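Local coordinates for protein intracellular exo-alpha-(1->5)-L-arabinofuranosidase (PDB 2Y2W) that hydrolyses terminal non-reducing alpha-(1->5)-linked L-arabinofuranosyl residues from arabinan and also acts on arabinoxylan, at residues D[132-144]-D[367-379]. Residues are numbered along the deposited sequence; the frame is centred on the assembly and turned at random.
Sequences PMRRDLAWHCTET and EPWPKSPHLLEDI
Trp369 slides its indole between two side chains of the hairpin formed by strands 134-136 and 141-143, with His140 over one face and Arg135 over the other. The imidazole stacks face to face on the five-membered ring, centroids 3.8 Å apart and planes inclined by 22°. His140 gets there by turning CG anti to its own backbone N (chi1 -154°), from a G1 beta bulge in which His140 and Cys141 both face Asp136. On the other side Arg135, extended from CG to NE, lays CD over the six-membered ring in a CH-pi contact and its guanidinium nearly flat on the indole, with planes 15° apart and NE 3.3 Å from CZ2 of Trp369. Arg135 and His140 also pack on Glu182 and Ala244 of a neighbouring subunit. A broad, electron-rich aromatic suits this slot, since it can meet an imidazole and a cationic plane at once; an alanine here would probably remove the surface both groups stack on and leave them less fixed in rotation.

Next along the chain, the backbone N of Thr142 hydrogen-bonds to Pro370 O at 3.2 Å. A water then bridges Thr142 O to Ser372 N, while the aliphatic part of Lys371 lies against Thr142 and Thr144. Cys141 is small enough to let the loop pass close by, its SG meeting Pro373 CD at 3.6 Å and also Leu375 CD1; branched Leu376 lies across the Trp139 indole.

This last pair leads toward the probable arabinofuranose site of the family 51 barrel: Trp139 NE1 is hydrogen-bonded to Glu69, which probably binds the sugar, and Leu376 lies beside Trp344, probably important for substrate recognition. With a single direct hydrogen bond between the segments, 367-379 is held to the hairpin chiefly by stacking and apolar contact.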
# COMPACT_ATOMS: atom_id res chain seq x y z
N PRO D 132 -23.58 -5.72 7.66
CA PRO D 132 -22.87 -6.94 8.04
C PRO D 132 -22.35 -6.90 9.48
O PRO D 132 -22.05 -5.83 10.01
CB PRO D 132 -21.69 -6.97 7.06
CG PRO D 132 -21.45 -5.54 6.73
CD PRO D 132 -22.80 -4.89 6.73
N MET D 133 -22.26 -8.08 10.09
CA MET D 133 -21.70 -8.19 11.43
C MET D 133 -20.21 -8.46 11.31
O MET D 133 -19.78 -9.37 10.59
CB MET D 133 -22.43 -9.28 12.23
CG MET D 133 -22.78 -8.83 13.63
SD MET D 133 -24.35 -9.48 14.24
CE MET D 133 -23.79 -10.86 15.23
N ARG D 134 -19.41 -7.66 12.01
CA ARG D 134 -17.96 -7.61 11.80
C ARG D 134 -17.15 -7.82 13.07
O ARG D 134 -17.66 -7.68 14.18
CB ARG D 134 -17.57 -6.28 11.14
CG ARG D 134 -18.08 -6.09 9.72
CD ARG D 134 -17.15 -6.72 8.69
NE ARG D 134 -17.53 -6.33 7.34
CZ ARG D 134 -17.97 -7.17 6.40
NH1 ARG D 134 -18.08 -8.47 6.66
NH2 ARG D 134 -18.29 -6.70 5.20
N ARG D 135 -15.88 -8.15 12.88
CA ARG D 135 -14.92 -8.27 13.97
C ARG D 135 -14.25 -6.93 14.22
O ARG D 135 -14.00 -6.17 13.28
CB ARG D 135 -13.81 -9.26 13.59
CG ARG D 135 -14.12 -10.72 13.81
CD ARG D 135 -12.90 -11.54 13.41
NE ARG D 135 -12.93 -12.88 13.98
CZ ARG D 135 -11.95 -13.78 13.85
NH1 ARG D 135 -10.86 -13.49 13.15
NH2 ARG D 135 -12.08 -14.97 14.41
N ASP D 136 -13.96 -6.64 15.48
CA ASP D 136 -13.02 -5.59 15.82
C ASP D 136 -11.80 -6.22 16.47
O ASP D 136 -11.90 -6.81 17.54
CB ASP D 136 -13.64 -4.54 16.75
CG ASP D 136 -12.60 -3.58 17.31
OD1 ASP D 136 -11.79 -3.05 16.51
OD2 ASP D 136 -12.58 -3.36 18.54
N LEU D 137 -10.65 -6.08 15.82
CA LEU D 137 -9.39 -6.63 16.32
C LEU D 137 -8.88 -5.92 17.56
O LEU D 137 -8.35 -6.55 18.47
CB LEU D 137 -8.32 -6.61 15.23
CG LEU D 137 -8.12 -7.87 14.38
CD1 LEU D 137 -9.36 -8.27 13.59
CD2 LEU D 137 -6.94 -7.66 13.44
N ALA D 138 -9.06 -4.60 17.60
CA ALA D 138 -8.51 -3.76 18.68
C ALA D 138 -8.99 -4.16 20.08
O ALA D 138 -8.18 -4.24 21.01
CB ALA D 138 -8.82 -2.30 18.41
N TRP D 139 -10.29 -4.40 20.23
CA TRP D 139 -10.88 -4.70 21.54
C TRP D 139 -11.45 -6.11 21.63
O TRP D 139 -12.06 -6.48 22.63
CB TRP D 139 -11.92 -3.63 21.90
CG TRP D 139 -11.31 -2.27 21.89
CD1 TRP D 139 -11.44 -1.32 20.92
CD2 TRP D 139 -10.41 -1.73 22.86
NE1 TRP D 139 -10.70 -0.21 21.24
CE2 TRP D 139 -10.05 -0.43 22.42
CE3 TRP D 139 -9.89 -2.20 24.07
CZ2 TRP D 139 -9.20 0.39 23.15
CZ3 TRP D 139 -9.03 -1.38 24.79
CH2 TRP D 139 -8.70 -0.10 24.33
N HIS D 140 -11.23 -6.89 20.57
CA HIS D 140 -11.64 -8.29 20.49
C HIS D 140 -13.15 -8.45 20.68
O HIS D 140 -13.60 -9.21 21.54
CB HIS D 140 -10.85 -9.16 21.47
CG HIS D 140 -10.73 -10.59 21.06
ND1 HIS D 140 -9.93 -11.00 20.02
CD2 HIS D 140 -11.30 -11.72 21.56
CE1 HIS D 140 -10.02 -12.31 19.88
NE2 HIS D 140 -10.84 -12.77 20.81
N CYS D 141 -13.92 -7.72 19.89
CA CYS D 141 -15.37 -7.74 19.98
C CYS D 141 -16.01 -7.96 18.62
O CYS D 141 -15.41 -7.64 17.59
CB CYS D 141 -15.88 -6.43 20.58
SG CYS D 141 -15.35 -6.13 22.28
N THR D 142 -17.22 -8.51 18.62
CA THR D 142 -18.04 -8.53 17.41
C THR D 142 -18.93 -7.29 17.37
O THR D 142 -19.58 -6.94 18.37
CB THR D 142 -18.86 -9.84 17.24
OG1 THR D 142 -19.91 -9.63 16.29
CG2 THR D 142 -19.49 -10.27 18.55
N GLU D 143 -18.94 -6.64 16.21
CA GLU D 143 -19.64 -5.38 16.00
C GLU D 143 -20.83 -5.56 15.05
O GLU D 143 -20.68 -6.00 13.91
CB GLU D 143 -18.66 -4.33 15.46
CG GLU D 143 -19.28 -3.08 14.85
CD GLU D 143 -19.69 -2.05 15.87
OE1 GLU D 143 -19.05 -1.94 16.93
OE2 GLU D 143 -20.66 -1.32 15.59
N THR D 144 -22.02 -5.22 15.54
CA THR D 144 -23.26 -5.37 14.78
C THR D 144 -23.44 -4.27 13.74
O THR D 144 -24.19 -4.45 12.77
CB THR D 144 -24.50 -5.39 15.70
OG1 THR D 144 -24.55 -4.17 16.44
CG2 THR D 144 -24.44 -6.57 16.65
N GLU D 367 -14.64 -19.69 20.44
CA GLU D 367 -15.71 -18.89 21.02
C GLU D 367 -15.93 -17.58 20.25
O GLU D 367 -14.97 -16.93 19.85
CB GLU D 367 -15.43 -18.60 22.49
N PRO D 368 -17.21 -17.21 20.03
CA PRO D 368 -17.52 -15.93 19.39
C PRO D 368 -17.09 -14.75 20.26
O PRO D 368 -17.19 -14.81 21.48
CB PRO D 368 -19.05 -15.96 19.26
CG PRO D 368 -19.51 -16.96 20.26
CD PRO D 368 -18.43 -17.99 20.32
N TRP D 369 -16.59 -13.70 19.61
CA TRP D 369 -16.12 -12.51 20.29
C TRP D 369 -17.30 -11.80 20.96
O TRP D 369 -18.40 -11.78 20.40
CB TRP D 369 -15.38 -11.60 19.31
CG TRP D 369 -14.16 -12.23 18.64
CD1 TRP D 369 -13.83 -13.56 18.61
CD2 TRP D 369 -13.14 -11.55 17.90
NE1 TRP D 369 -12.67 -13.75 17.90
CE2 TRP D 369 -12.22 -12.54 17.45
CE3 TRP D 369 -12.90 -10.21 17.57
CZ2 TRP D 369 -11.09 -12.22 16.70
CZ3 TRP D 369 -11.77 -9.90 16.81
CH2 TRP D 369 -10.88 -10.90 16.39
N PRO D 370 -17.10 -11.25 22.17
CA PRO D 370 -18.20 -10.64 22.92
C PRO D 370 -18.78 -9.36 22.29
O PRO D 370 -18.04 -8.58 21.69
CB PRO D 370 -17.56 -10.32 24.28
CG PRO D 370 -16.10 -10.30 24.03
CD PRO D 370 -15.86 -11.31 22.96
N LYS D 371 -20.09 -9.17 22.44
CA LYS D 371 -20.78 -7.96 21.99
C LYS D 371 -20.93 -6.98 23.15
O LYS D 371 -21.44 -7.33 24.21
CB LYS D 371 -22.16 -8.30 21.43
CG LYS D 371 -22.22 -8.41 19.92
CD LYS D 371 -23.28 -9.40 19.45
CE LYS D 371 -24.68 -8.81 19.52
NZ LYS D 371 -25.68 -9.73 18.90
N SER D 372 -20.48 -5.74 22.92
CA SER D 372 -20.51 -4.67 23.93
C SER D 372 -20.30 -5.14 25.38
O SER D 372 -21.22 -5.03 26.21
CB SER D 372 -21.79 -3.83 23.81
OG SER D 372 -22.95 -4.64 23.91
N PRO D 373 -19.09 -5.66 25.70
CA PRO D 373 -18.79 -6.08 27.06
C PRO D 373 -18.40 -4.90 27.94
O PRO D 373 -18.19 -3.79 27.43
CB PRO D 373 -17.59 -7.01 26.86
CG PRO D 373 -16.91 -6.52 25.65
CD PRO D 373 -17.94 -5.83 24.79
N HIS D 374 -18.30 -5.14 29.24
CA HIS D 374 -17.84 -4.12 30.18
C HIS D 374 -16.31 -4.01 30.13
O HIS D 374 -15.60 -4.80 30.76
CB HIS D 374 -18.33 -4.44 31.60
CG HIS D 374 -19.81 -4.35 31.76
ND1 HIS D 374 -20.43 -3.28 32.37
CD2 HIS D 374 -20.81 -5.18 31.38
CE1 HIS D 374 -21.73 -3.46 32.37
NE2 HIS D 374 -21.99 -4.61 31.77
N LEU D 375 -15.84 -3.03 29.37
CA LEU D 375 -14.40 -2.80 29.19
C LEU D 375 -14.03 -1.38 29.58
O LEU D 375 -14.74 -0.43 29.23
CB LEU D 375 -13.99 -3.04 27.74
CG LEU D 375 -14.04 -4.46 27.15
CD1 LEU D 375 -13.90 -4.40 25.64
CD2 LEU D 375 -12.96 -5.36 27.75
N LEU D 376 -12.92 -1.24 30.30
CA LEU D 376 -12.36 0.06 30.69
C LEU D 376 -13.35 0.93 31.48
O LEU D 376 -13.37 2.15 31.33
CB LEU D 376 -11.85 0.82 29.46
CG LEU D 376 -10.44 0.58 28.92
CD1 LEU D 376 -10.25 -0.84 28.38
CD2 LEU D 376 -10.13 1.60 27.85
N GLU D 377 -14.16 0.29 32.33
CA GLU D 377 -15.16 1.01 33.10
C GLU D 377 -14.63 1.45 34.47
O GLU D 377 -15.10 1.00 35.51
CB GLU D 377 -16.45 0.18 33.25
CG GLU D 377 -17.24 0.05 31.95
CD GLU D 377 -18.63 -0.52 32.15
OE1 GLU D 377 -19.02 -0.81 33.31
OE2 GLU D 377 -19.35 -0.68 31.14
N ASP D 378 -13.63 2.34 34.43
CA ASP D 378 -12.98 2.83 35.64
C ASP D 378 -13.94 3.63 36.51
O ASP D 378 -14.69 4.48 36.01
CB ASP D 378 -11.75 3.67 35.30
CG ASP D 378 -10.58 2.83 34.80
OD1 ASP D 378 -10.59 1.59 35.00
OD2 ASP D 378 -9.65 3.41 34.21
N ILE D 379 -13.92 3.34 37.81
CA ILE D 379 -14.77 4.03 38.78
C ILE D 379 -13.91 5.08 39.48
O ILE D 379 -12.99 4.75 40.23
CB ILE D 379 -15.39 3.04 39.81
CG1 ILE D 379 -15.78 1.71 39.14
CG2 ILE D 379 -16.60 3.66 40.48
CD1 ILE D 379 -17.01 1.77 38.22
O HOH W 1 -19.30 -4.79 20.55